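Local atomic coordinates of peroxinectin A (Dictyostelium discoideum, PDB entry 6ERC), a protein that catalyses the oxidation of phenolic donors to phenolic radicals by hydrogen peroxide, as a secreted haem peroxidase of a social amoeba. Residues T69-M74 and P506-K511; A121-C126 and D136-E141; N196-F201 and S330-H335. All blocks are in the same frame, centred on the assembly; numbering follows the deposited sequence.

Overall arrangement
The three contacts illustrate how chemistry follows position in one animal haem peroxidase chain. Interaction 1 is a buried join between the start of helix 70-80 and the C-terminal tail, built from hydrogen bonds at a helix cap and an aromatic pair. Interactions 2 and 3 are only partly buried. Interaction 2 pairs two sheet strands through backbone bonds and a disulfide, with a sugar attached to one of them; its centre lies about 41 Å from that of interaction 1, across the centre of the chain. Interaction 3 joins two loops mainly by packing of aromatic rings on side chains and backbone. Interactions 1 and 3 include haem-pocket residues, N73 and Y331; the nearest atoms of the two interactions are about 7 Å apart.

Interaction 1 (T69-M74 and P506-K511); sequences TDMFNM and PNVFRK. With HEM (protoporphyrin IX containing Fe), chain F.
T69, the N-cap residue of helix 70-80 in the animal haem peroxidase fold, meets the C-terminal tail through both its hydroxyl and its backbone N. OG1 gives its proton to V508 O at 2.6 Å. The same OG1 also accepts a weak capping bond from F72 N, 3.4 Å away. With chi1 at 61°, OG1 sits between the backbone N and the carbonyl carbon, where it reaches both partners. T69 N adds a second bond across the contact, to F509 O at 3.2 Å, arriving well above the carbonyl plane. The tail is thus held to the helix start by two of its carbonyls in succession.

Beside this polar grip the phenylalanines pair in a T-shaped stack: the edge of F72 is directed at the face of F509, with ring centroids 5.6 Å apart and planes at 75°. F72 CD1 lies 3.8 Å from F509 CB. One residue back, V508 CG2 packs against M71 CG at 3.9 Å.

A type I turn from N507 to R510 presents the two tail carbonyls, and it is braced by an Asx turn in which N507 OD1 accepts from F509 N at 3.3 Å. Around this first shell, helix 490-497 lines V508 with F490, A491 and I494, and Y270 of helix 247-275 stacks on F72 while also touching F509. The helix capped here, 70-80, ends just before H81, the predicted proton acceptor. On the haem side, N73 sends ND2 to E353 OE1, and its backbone O lies 3.1 Å from the haem methyl carbon CMC.

Interaction 2 (A121-C126 and D136-E141); sequences ATEVPC and DGKCYE. With BMA (beta-D-mannopyranose), chain H.
T122 and E141 face each other as an antiparallel hydrogen-bonded pair: T122 N donates to E141 O and E141 N to T122 O, each at 3.0 Å. V124 N extends the series with a bond to C139 O at 2.7 Å. Weaker CA-H...O contacts fill in between them, such as E123 CA to C139 O.

Covalent bonds mark both ends. C126 SG is joined to C139 SG at 2.0 Å with a chi3 of 112°, tying the two segments together beside the loop of this hairpin, whose arms, 113-124 and 139-144, are the central strands of a four-stranded antiparallel sheet. At the other end T122 OG1, anti to the backbone N (chi1 -161°), carries the mannose through its C1.

Apolar contacts gather round V124, which places CG1 3.6 Å from E141 CB and CG2 3.9 Å from C139 CB.

The aromatic contribution is that of Y140, which lays CD2 3.7 Å from E123 CA, makes a cation-pi contact with K37 and hydrogen-bonds through its OH to D136 OD1. An alanine at Y140 would probably leave that carboxylate without its hydroxyl partner, open a gap beside E123 and deprive K37 of its ring.

Charges play a lesser part across the strands: E123 OE1 and K138 NZ are 4.4 Å apart, beyond a salt bridge, whereas E141 turns its carboxylate away to R28 and N294.

Interaction 3 (N196-F201 and S330-H335); sequences NDANLF and SYFNPH
F332 and the backbone of N196 to A198 form the tightly packed half of this contact. D197 N stands 3.7 Å above the plane of the F332 ring and over its centre, so the chain of the first loop runs across that face. The D197 carboxylate, though on an exposed residue, also comes close, turned steeply against the ring with OD2 3.2 Å from F332 CZ. A198 CB touches both Y331 CB and F332 CD2, the latter at 3.9 Å. F332 CB points toward the 196-201 loop, and CG continues from it anti to the carbonyl carbon (chi1 -61°), the position from which the ring meets that loop. A backbone hydrogen bond with E216 holds F332 from outside the two segments.

F201 makes a second close patch. P334 CD lies over one face of its ring, a CH-pi contact 4.2 Å from the F201 centroid and 19° off the ring normal.

Both segments are loops of the animal haem peroxidase fold, one leading toward helix 218-241 and the other toward helix 342-350, with P334 opening a short 3-10 turn. Packing dominates between them. The contact nonetheless lies near the catalytic centre: the side chain of Y331 comes within about 4 Å of the haem, and that of D197 within about 5 Å of R213, a predicted transition state stabiliser.

The more exposed side is looser. H335 sets its ring at 29° to that of F201; H335 CD2 touches F201 CE2 at 3.5 Å, but the rings are slid so far that their faces barely overlap. L200, an exposed residue, brings CD2 no nearer than 4.4 Å to Y331 O.

Interaction 1 (T69-M74 and P506-K511)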
loop_
_atom_site.group_PDB
_atom_site.type_symbol
_atom_site.label_atom_id
_atom_site.label_comp_id
_atom_site.label_asym_id
_atom_site.label_seq_id
_atom_site.Cartn_x
_atom_site.Cartn_y
_atom_site.Cartn_z
ATOM N N THR A 69 -11.427 -3.311 11.068
ATOM C CA THR A 69 -11.630 -4.591 10.411
ATOM C C THR A 69 -10.472 -4.911 9.474
ATOM O O THR A 69 -9.700 -4.036 9.077
ATOM C CB THR A 69 -12.943 -4.588 9.621
ATOM O OG1 THR A 69 -12.888 -3.579 8.606
ATOM C CG2 THR A 69 -14.121 -4.306 10.536
ATOM N N ASP A 70 -10.366 -6.193 9.117
ATOM C CA ASP A 70 -9.398 -6.597 8.105
ATOM C C ASP A 70 -9.638 -5.865 6.793
ATOM O O ASP A 70 -8.684 -5.552 6.071
ATOM C CB ASP A 70 -9.461 -8.109 7.885
ATOM C CG ASP A 70 -9.010 -8.900 9.101
ATOM O OD1 ASP A 70 -8.092 -8.437 9.816
ATOM O OD2 ASP A 70 -9.575 -9.991 9.340
ATOM N N MET A 71 -10.904 -5.583 6.468
ATOM C CA MET A 71 -11.214 -4.852 5.245
ATOM C C MET A 71 -10.573 -3.471 5.238
ATOM O O MET A 71 -10.248 -2.944 4.168
ATOM C CB MET A 71 -12.732 -4.736 5.080
ATOM C CG MET A 71 -13.178 -3.975 3.839
ATOM S SD MET A 71 -12.611 -4.726 2.298
ATOM C CE MET A 71 -13.808 -6.043 2.106
ATOM N N PHE A 72 -10.384 -2.869 6.416
ATOM C CA PHE A 72 -9.780 -1.542 6.488
ATOM C C PHE A 72 -8.347 -1.557 5.967
ATOM O O PHE A 72 -7.944 -0.671 5.204
ATOM C CB PHE A 72 -9.824 -1.019 7.925
ATOM C CG PHE A 72 -9.030 0.239 8.137
ATOM C CD1 PHE A 72 -9.519 1.464 7.718
ATOM C CD2 PHE A 72 -7.795 0.197 8.762
ATOM C CE1 PHE A 72 -8.791 2.623 7.913
ATOM C CE2 PHE A 72 -7.061 1.352 8.961
ATOM C CZ PHE A 72 -7.560 2.565 8.536
ATOM N N ASN A 73 -7.553 -2.548 6.377
ATOM C CA ASN A 73 -6.177 -2.604 5.900
ATOM C C ASN A 73 -6.083 -3.200 4.504
ATOM O O ASN A 73 -5.097 -2.949 3.803
ATOM C CB ASN A 73 -5.291 -3.378 6.890
ATOM C CG ASN A 73 -5.419 -4.882 6.766
ATOM O OD1 ASN A 73 -5.014 -5.477 5.765
ATOM N ND2 ASN A 73 -5.942 -5.513 7.811
ATOM N N MET A 74 -7.092 -3.961 4.075
ATOM C CA MET A 74 -7.143 -4.385 2.680
ATOM C C MET A 74 -7.309 -3.188 1.752
ATOM O O MET A 74 -6.726 -3.152 0.662
ATOM C CB MET A 74 -8.277 -5.388 2.477
ATOM C CG MET A 74 -7.996 -6.756 3.074
ATOM S SD MET A 74 -6.577 -7.575 2.309
ATOM C CE MET A 74 -6.537 -9.102 3.238
ATOM N N PRO A 506 -22.805 -0.385 7.301
ATOM C CA PRO A 506 -22.556 0.779 6.430
ATOM C C PRO A 506 -21.088 1.148 6.318
ATOM O O PRO A 506 -20.621 1.474 5.219
ATOM C CB PRO A 506 -23.381 1.893 7.092
ATOM C CG PRO A 506 -23.625 1.430 8.491
ATOM C CD PRO A 506 -23.699 -0.056 8.423
ATOM N N ASN A 507 -20.346 1.114 7.421
ATOM C CA ASN A 507 -18.912 1.400 7.421
ATOM C C ASN A 507 -18.175 0.083 7.625
ATOM O O ASN A 507 -18.002 -0.372 8.760
ATOM C CB ASN A 507 -18.550 2.408 8.504
ATOM C CG ASN A 507 -17.087 2.800 8.464
ATOM O OD1 ASN A 507 -16.388 2.541 7.482
ATOM N ND2 ASN A 507 -16.616 3.433 9.529
ATOM N N VAL A 508 -17.732 -0.526 6.521
ATOM C CA VAL A 508 -17.060 -1.822 6.593
ATOM C C VAL A 508 -15.638 -1.721 7.118
ATOM O O VAL A 508 -14.929 -2.735 7.150
ATOM C CB VAL A 508 -17.046 -2.514 5.214
ATOM C CG1 VAL A 508 -18.462 -2.801 4.757
ATOM C CG2 VAL A 508 -16.306 -1.670 4.185
ATOM N N PHE A 509 -15.196 -0.533 7.531
ATOM C CA PHE A 509 -13.882 -0.368 8.133
ATOM C C PHE A 509 -13.907 -0.435 9.656
ATOM O O PHE A 509 -12.838 -0.510 10.271
ATOM C CB PHE A 509 -13.268 0.975 7.707
ATOM C CG PHE A 509 -12.985 1.092 6.230
ATOM C CD1 PHE A 509 -12.790 -0.030 5.439
ATOM C CD2 PHE A 509 -12.901 2.343 5.636
ATOM C CE1 PHE A 509 -12.521 0.097 4.085
ATOM C CE2 PHE A 509 -12.636 2.473 4.283
ATOM C CZ PHE A 509 -12.445 1.351 3.509
ATOM N N ARG A 510 -15.084 -0.411 10.280
ATOM C CA ARG A 510 -15.195 -0.340 11.728
ATOM C C ARG A 510 -15.981 -1.524 12.280
ATOM O O ARG A 510 -16.749 -2.177 11.570
ATOM C CB ARG A 510 -15.869 0.964 12.172
ATOM C CG ARG A 510 -15.004 2.197 12.007
ATOM C CD ARG A 510 -15.652 3.419 12.639
ATOM N NE ARG A 510 -14.778 4.587 12.579
ATOM C CZ ARG A 510 -13.741 4.786 13.389
ATOM N NH1 ARG A 510 -12.999 5.878 13.261
ATOM N NH2 ARG A 510 -13.439 3.892 14.322
ATOM N N LYS A 511 -15.782 -1.769 13.576
ATOM C CA LYS A 511 -16.434 -2.853 14.312
ATOM C C LYS A 511 -16.037 -4.221 13.764
ATOM O O LYS A 511 -15.579 -5.092 14.509
ATOM C CB LYS A 511 -17.957 -2.695 14.281
ATOM C CG LYS A 511 -18.703 -3.717 15.138
ATOM C CD LYS A 511 -20.176 -3.357 15.298
ATOM C CE LYS A 511 -20.966 -4.469 15.990
ATOM N NZ LYS A 511 -20.478 -4.754 17.369
ATOM O OXT LYS A 511 -16.157 -4.492 12.571
HETATM C CHA HEM F . 5.384 -2.407 0.845
HETATM C CHB HEM F . 3.698 -6.850 1.731
HETATM C CHC HEM F . -0.230 -4.915 3.851
HETATM C CHD HEM F . 1.590 -0.478 3.170
HETATM C C1A HEM F . 5.294 -3.772 0.959
HETATM C C2A HEM F . 6.324 -4.717 0.607
HETATM C C3A HEM F . 5.868 -5.949 0.851
HETATM C C4A HEM F . 4.523 -5.819 1.364
HETATM C CMA HEM F . 6.615 -7.282 0.626
HETATM C CAA HEM F . 7.707 -4.328 0.060
HETATM C CBA HEM F . 8.722 -4.687 1.137
HETATM C CGA HEM F . 9.969 -3.861 0.962
HETATM O O1A HEM F . 9.894 -2.611 1.088
HETATM O O2A HEM F . 11.047 -4.454 0.706
HETATM C C1B HEM F . 2.485 -6.702 2.360
HETATM C C2B HEM F . 1.618 -7.787 2.746
HETATM C C3B HEM F . 0.527 -7.261 3.328
HETATM C C4B HEM F . 0.677 -5.819 3.331
HETATM C CMB HEM F . 1.969 -9.265 2.481
HETATM C CAB HEM F . -0.709 -7.969 3.929
HETATM C CBB HEM F . -0.825 -9.298 4.010
HETATM C C1C HEM F . -0.084 -3.544 3.865
HETATM C C2C HEM F . -1.020 -2.583 4.423
HETATM C C3C HEM F . -0.509 -1.347 4.229
HETATM C C4C HEM F . 0.756 -1.508 3.546
HETATM C CMC HEM F . -2.333 -3.025 5.103
HETATM C CAC HEM F . -1.021 0.071 4.593
HETATM C CBC HEM F . -2.173 0.355 5.206
HETATM C C1D HEM F . 2.749 -0.613 2.445
HETATM C C2D HEM F . 3.546 0.468 1.913
HETATM C C3D HEM F . 4.593 -0.072 1.283
HETATM C C4D HEM F . 4.490 -1.507 1.376
HETATM C CMD HEM F . 3.227 1.967 2.090
HETATM C CAD HEM F . 5.722 0.657 0.534
HETATM C CBD HEM F . 5.135 1.021 -0.827
HETATM C CGD HEM F . 6.187 0.967 -1.908
HETATM O O1D HEM F . 6.430 -0.143 -2.447
HETATM O O2D HEM F . 6.782 2.021 -2.245
HETATM N NA HEM F . 4.204 -4.478 1.417
HETATM N NB HEM F . 1.884 -5.515 2.730
HETATM N NC HEM F . 0.984 -2.851 3.338
HETATM N ND HEM F . 3.355 -1.804 2.097
HETATM FE FE HEM F . 2.601 -3.632 2.361
#

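Interaction 2 (A121-C126 and D136-E141)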
loop_
_atom_site.group_PDB
_atom_site.type_symbol
_atom_site.label_atom_id
_atom_site.label_comp_id
_atom_site.label_asym_id
_atom_site.label_seq_id
_atom_site.Cartn_x
_atom_site.Cartn_y
_atom_site.Cartn_z
ATOM N N ALA A 121 17.324 4.206 -8.000
ATOM C CA ALA A 121 17.634 5.596 -7.718
ATOM C C ALA A 121 18.231 6.236 -8.962
ATOM O O ALA A 121 18.680 5.555 -9.890
ATOM C CB ALA A 121 18.597 5.745 -6.522
ATOM N N THR A 122 18.216 7.562 -8.966
ATOM C CA THR A 122 18.723 8.352 -10.071
ATOM C C THR A 122 19.410 9.586 -9.507
ATOM O O THR A 122 19.064 10.077 -8.427
ATOM C CB THR A 122 17.590 8.761 -11.039
ATOM O OG1 THR A 122 18.155 9.133 -12.299
ATOM C CG2 THR A 122 16.772 9.952 -10.471
ATOM N N GLU A 123 20.392 10.076 -10.254
ATOM C CA GLU A 123 21.109 11.276 -9.855
ATOM C C GLU A 123 20.181 12.485 -9.927
ATOM O O GLU A 123 19.366 12.613 -10.836
ATOM C CB GLU A 123 22.351 11.479 -10.747
ATOM C CG GLU A 123 23.264 12.588 -10.279
ATOM C CD GLU A 123 24.564 12.619 -11.065
ATOM O OE1 GLU A 123 24.953 11.565 -11.623
ATOM O OE2 GLU A 123 25.197 13.691 -11.131
ATOM N N VAL A 124 20.300 13.369 -8.944
ATOM C CA VAL A 124 19.482 14.580 -8.876
ATOM C C VAL A 124 20.392 15.765 -8.590
ATOM O O VAL A 124 21.554 15.605 -8.175
ATOM C CB VAL A 124 18.374 14.465 -7.802
ATOM C CG1 VAL A 124 17.389 13.373 -8.180
ATOM C CG2 VAL A 124 18.966 14.219 -6.412
ATOM N N PRO A 125 19.893 16.980 -8.829
ATOM C CA PRO A 125 20.683 18.172 -8.515
ATOM C C PRO A 125 20.859 18.316 -7.015
ATOM O O PRO A 125 19.939 18.049 -6.238
ATOM C CB PRO A 125 19.847 19.319 -9.094
ATOM C CG PRO A 125 18.910 18.686 -10.048
ATOM C CD PRO A 125 18.638 17.322 -9.513
ATOM N N CYS A 126 22.055 18.747 -6.613
ATOM C CA CYS A 126 22.361 18.901 -5.198
ATOM C C CYS A 126 21.863 20.217 -4.621
ATOM O O CYS A 126 21.781 20.345 -3.395
ATOM C CB CYS A 126 23.871 18.795 -4.970
ATOM S SG CYS A 126 24.540 17.121 -5.090
ATOM N N ASP A 136 29.811 9.424 -2.493
ATOM C CA ASP A 136 30.592 9.506 -3.719
ATOM C C ASP A 136 30.600 10.909 -4.310
ATOM O O ASP A 136 31.138 11.106 -5.405
ATOM C CB ASP A 136 30.064 8.507 -4.755
ATOM C CG ASP A 136 28.668 8.851 -5.250
ATOM O OD1 ASP A 136 28.545 9.680 -6.177
ATOM O OD2 ASP A 136 27.691 8.288 -4.716
ATOM N N GLY A 137 30.021 11.885 -3.615
ATOM C CA GLY A 137 30.069 13.265 -4.048
ATOM C C GLY A 137 28.919 13.711 -4.921
ATOM O O GLY A 137 28.973 14.820 -5.464
ATOM N N LYS A 138 27.880 12.893 -5.073
ATOM C CA LYS A 138 26.733 13.233 -5.901
ATOM C C LYS A 138 25.459 13.068 -5.088
ATOM O O LYS A 138 25.467 12.517 -3.987
ATOM C CB LYS A 138 26.686 12.358 -7.160
ATOM C CG LYS A 138 27.941 12.451 -8.019
ATOM C CD LYS A 138 27.890 11.496 -9.204
ATOM C CE LYS A 138 29.214 11.461 -9.959
ATOM N NZ LYS A 138 29.170 10.528 -11.124
ATOM N N CYS A 139 24.354 13.553 -5.640
ATOM C CA CYS A 139 23.065 13.514 -4.964
ATOM C C CYS A 139 22.115 12.579 -5.695
ATOM O O CYS A 139 21.983 12.638 -6.926
ATOM C CB CYS A 139 22.461 14.916 -4.858
ATOM S SG CYS A 139 23.411 16.026 -3.802
ATOM N N TYR A 140 21.455 11.721 -4.923
ATOM C CA TYR A 140 20.538 10.725 -5.471
ATOM C C TYR A 140 19.179 10.801 -4.806
ATOM O O TYR A 140 19.048 11.207 -3.646
ATOM C CB TYR A 140 21.064 9.290 -5.310
ATOM C CG TYR A 140 22.384 9.076 -5.990
ATOM C CD1 TYR A 140 23.554 9.122 -5.263
ATOM C CD2 TYR A 140 22.468 8.852 -7.363
ATOM C CE1 TYR A 140 24.777 8.940 -5.862
ATOM C CE2 TYR A 140 23.691 8.673 -7.973
ATOM C CZ TYR A 140 24.843 8.714 -7.224
ATOM O OH TYR A 140 26.058 8.529 -7.843
ATOM N N GLU A 141 18.180 10.373 -5.563
ATOM C CA GLU A 141 16.818 10.276 -5.067
ATOM C C GLU A 141 16.177 8.996 -5.572
ATOM O O GLU A 141 16.450 8.554 -6.695
ATOM C CB GLU A 141 15.994 11.500 -5.506
ATOM C CG GLU A 141 14.590 11.573 -4.917
ATOM C CD GLU A 141 14.568 11.354 -3.407
ATOM O OE1 GLU A 141 14.428 10.188 -2.976
ATOM O OE2 GLU A 141 14.690 12.342 -2.652
HETATM C C1 BMA H . 18.453 8.116 -13.461
HETATM C C2 BMA H . 18.229 6.739 -14.169
HETATM C C3 BMA H . 16.951 6.813 -15.040
HETATM C C4 BMA H . 16.822 8.200 -15.734
HETATM C C5 BMA H . 18.197 8.889 -15.723
HETATM C C6 BMA H . 18.241 10.195 -16.499
HETATM O O2 BMA H . 18.020 5.699 -13.223
HETATM O O3 BMA H . 15.795 6.528 -14.277
HETATM O O4 BMA H . 16.401 8.039 -17.079
HETATM O O5 BMA H . 18.528 9.197 -14.363
HETATM O O6 BMA H . 19.429 10.239 -17.314
#

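Interaction 3 (N196-F201 and S330-H335)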
loop_
_atom_site.group_PDB
_atom_site.type_symbol
_atom_site.label_atom_id
_atom_site.label_comp_id
_atom_site.label_asym_id
_atom_site.label_seq_id
_atom_site.Cartn_x
_atom_site.Cartn_y
_atom_site.Cartn_z
ATOM N N ASN A 196 5.201 -12.813 -8.731
ATOM C CA ASN A 196 5.098 -14.133 -8.115
ATOM C C ASN A 196 6.181 -14.265 -7.047
ATOM O O ASN A 196 6.978 -15.204 -7.044
ATOM C CB ASN A 196 5.216 -15.236 -9.166
ATOM C CG ASN A 196 4.390 -16.474 -8.827
ATOM O OD1 ASN A 196 3.915 -17.174 -9.724
ATOM N ND2 ASN A 196 4.206 -16.741 -7.538
ATOM N N ASP A 197 6.207 -13.307 -6.116
ATOM C CA ASP A 197 7.294 -13.222 -5.146
ATOM C C ASP A 197 7.449 -14.528 -4.371
ATOM O O ASP A 197 8.530 -15.128 -4.345
ATOM C CB ASP A 197 7.045 -12.047 -4.194
ATOM C CG ASP A 197 6.981 -10.716 -4.919
ATOM O OD1 ASP A 197 7.761 -10.525 -5.876
ATOM O OD2 ASP A 197 6.149 -9.862 -4.539
ATOM N N ALA A 198 6.371 -14.986 -3.730
ATOM C CA ALA A 198 6.433 -16.231 -2.974
ATOM C C ALA A 198 6.679 -17.436 -3.873
ATOM O O ALA A 198 7.183 -18.459 -3.397
ATOM C CB ALA A 198 5.143 -16.423 -2.173
ATOM N N ASN A 199 6.336 -17.339 -5.157
ATOM C CA ASN A 199 6.630 -18.394 -6.128
ATOM C C ASN A 199 6.115 -19.749 -5.648
ATOM O O ASN A 199 6.783 -20.777 -5.782
ATOM C CB ASN A 199 8.130 -18.458 -6.422
ATOM C CG ASN A 199 8.439 -19.154 -7.736
ATOM O OD1 ASN A 199 7.608 -19.889 -8.278
ATOM N ND2 ASN A 199 9.641 -18.926 -8.256
ATOM N N LEU A 200 4.910 -19.748 -5.070
ATOM C CA LEU A 200 4.270 -21.005 -4.696
ATOM C C LEU A 200 3.612 -21.669 -5.899
ATOM O O LEU A 200 3.730 -22.886 -6.082
ATOM C CB LEU A 200 3.234 -20.773 -3.593
ATOM C CG LEU A 200 3.695 -20.993 -2.147
ATOM C CD1 LEU A 200 4.613 -19.876 -1.693
ATOM C CD2 LEU A 200 2.495 -21.109 -1.213
ATOM N N PHE A 201 2.929 -20.889 -6.727
ATOM C CA PHE A 201 2.198 -21.390 -7.876
ATOM C C PHE A 201 2.814 -20.852 -9.163
ATOM O O PHE A 201 3.470 -19.803 -9.157
ATOM C CB PHE A 201 0.718 -20.980 -7.796
ATOM C CG PHE A 201 0.026 -21.449 -6.543
ATOM C CD1 PHE A 201 0.197 -20.770 -5.343
ATOM C CD2 PHE A 201 -0.798 -22.565 -6.565
ATOM C CE1 PHE A 201 -0.437 -21.199 -4.188
ATOM C CE2 PHE A 201 -1.436 -23.000 -5.415
ATOM C CZ PHE A 201 -1.255 -22.318 -4.226
ATOM N N SER A 330 -1.580 -17.810 2.219
ATOM C CA SER A 330 -2.341 -17.061 1.228
ATOM C C SER A 330 -1.472 -16.187 0.333
ATOM O O SER A 330 -2.010 -15.501 -0.541
ATOM C CB SER A 330 -3.388 -16.185 1.923
ATOM O OG SER A 330 -2.778 -15.094 2.590
ATOM N N TYR A 331 -0.153 -16.190 0.523
ATOM C CA TYR A 331 0.732 -15.361 -0.292
ATOM C C TYR A 331 0.724 -15.868 -1.729
ATOM O O TYR A 331 1.174 -16.986 -2.007
ATOM C CB TYR A 331 2.149 -15.376 0.274
ATOM C CG TYR A 331 2.291 -14.739 1.639
ATOM C CD1 TYR A 331 1.527 -13.633 2.002
ATOM C CD2 TYR A 331 3.196 -15.246 2.568
ATOM C CE1 TYR A 331 1.662 -13.050 3.251
ATOM C CE2 TYR A 331 3.338 -14.672 3.817
ATOM C CZ TYR A 331 2.569 -13.574 4.154
ATOM O OH TYR A 331 2.707 -13.001 5.400
ATOM N N PHE A 332 0.215 -15.045 -2.645
ATOM C CA PHE A 332 0.179 -15.378 -4.069
ATOM C C PHE A 332 -0.464 -16.745 -4.293
ATOM O O PHE A 332 0.100 -17.632 -4.936
ATOM C CB PHE A 332 1.584 -15.322 -4.669
ATOM C CG PHE A 332 2.219 -13.965 -4.577
ATOM C CD1 PHE A 332 2.160 -13.083 -5.642
ATOM C CD2 PHE A 332 2.862 -13.564 -3.418
ATOM C CE1 PHE A 332 2.738 -11.831 -5.556
ATOM C CE2 PHE A 332 3.439 -12.314 -3.327
ATOM C CZ PHE A 332 3.377 -11.446 -4.399
ATOM N N ASN A 333 -1.671 -16.905 -3.754
ATOM C CA ASN A 333 -2.414 -18.162 -3.838
ATOM C C ASN A 333 -3.759 -17.912 -4.506
ATOM O O ASN A 333 -4.692 -17.410 -3.855
ATOM C CB ASN A 333 -2.613 -18.766 -2.450
ATOM C CG ASN A 333 -3.409 -20.055 -2.488
ATOM O OD1 ASN A 333 -3.544 -20.685 -3.537
ATOM N ND2 ASN A 333 -3.943 -20.454 -1.338
ATOM N N PRO A 334 -3.913 -18.235 -5.794
ATOM C CA PRO A 334 -5.224 -18.053 -6.440
ATOM C C PRO A 334 -6.302 -18.986 -5.913
ATOM O O PRO A 334 -7.488 -18.645 -6.014
ATOM C CB PRO A 334 -4.930 -18.330 -7.923
ATOM C CG PRO A 334 -3.446 -18.185 -8.066
ATOM C CD PRO A 334 -2.874 -18.629 -6.761
ATOM N N HIS A 335 -5.939 -20.147 -5.359
ATOM C CA HIS A 335 -6.947 -21.086 -4.876
ATOM C C HIS A 335 -7.864 -20.466 -3.832
ATOM O O HIS A 335 -8.963 -20.986 -3.602
ATOM C CB HIS A 335 -6.275 -22.329 -4.294
ATOM C CG HIS A 335 -5.757 -23.269 -5.335
ATOM N ND1 HIS A 335 -6.195 -24.571 -5.446
ATOM C CD2 HIS A 335 -4.847 -23.092 -6.321
ATOM C CE1 HIS A 335 -5.572 -25.159 -6.452
ATOM N NE2 HIS A 335 -4.748 -24.283 -7.000
#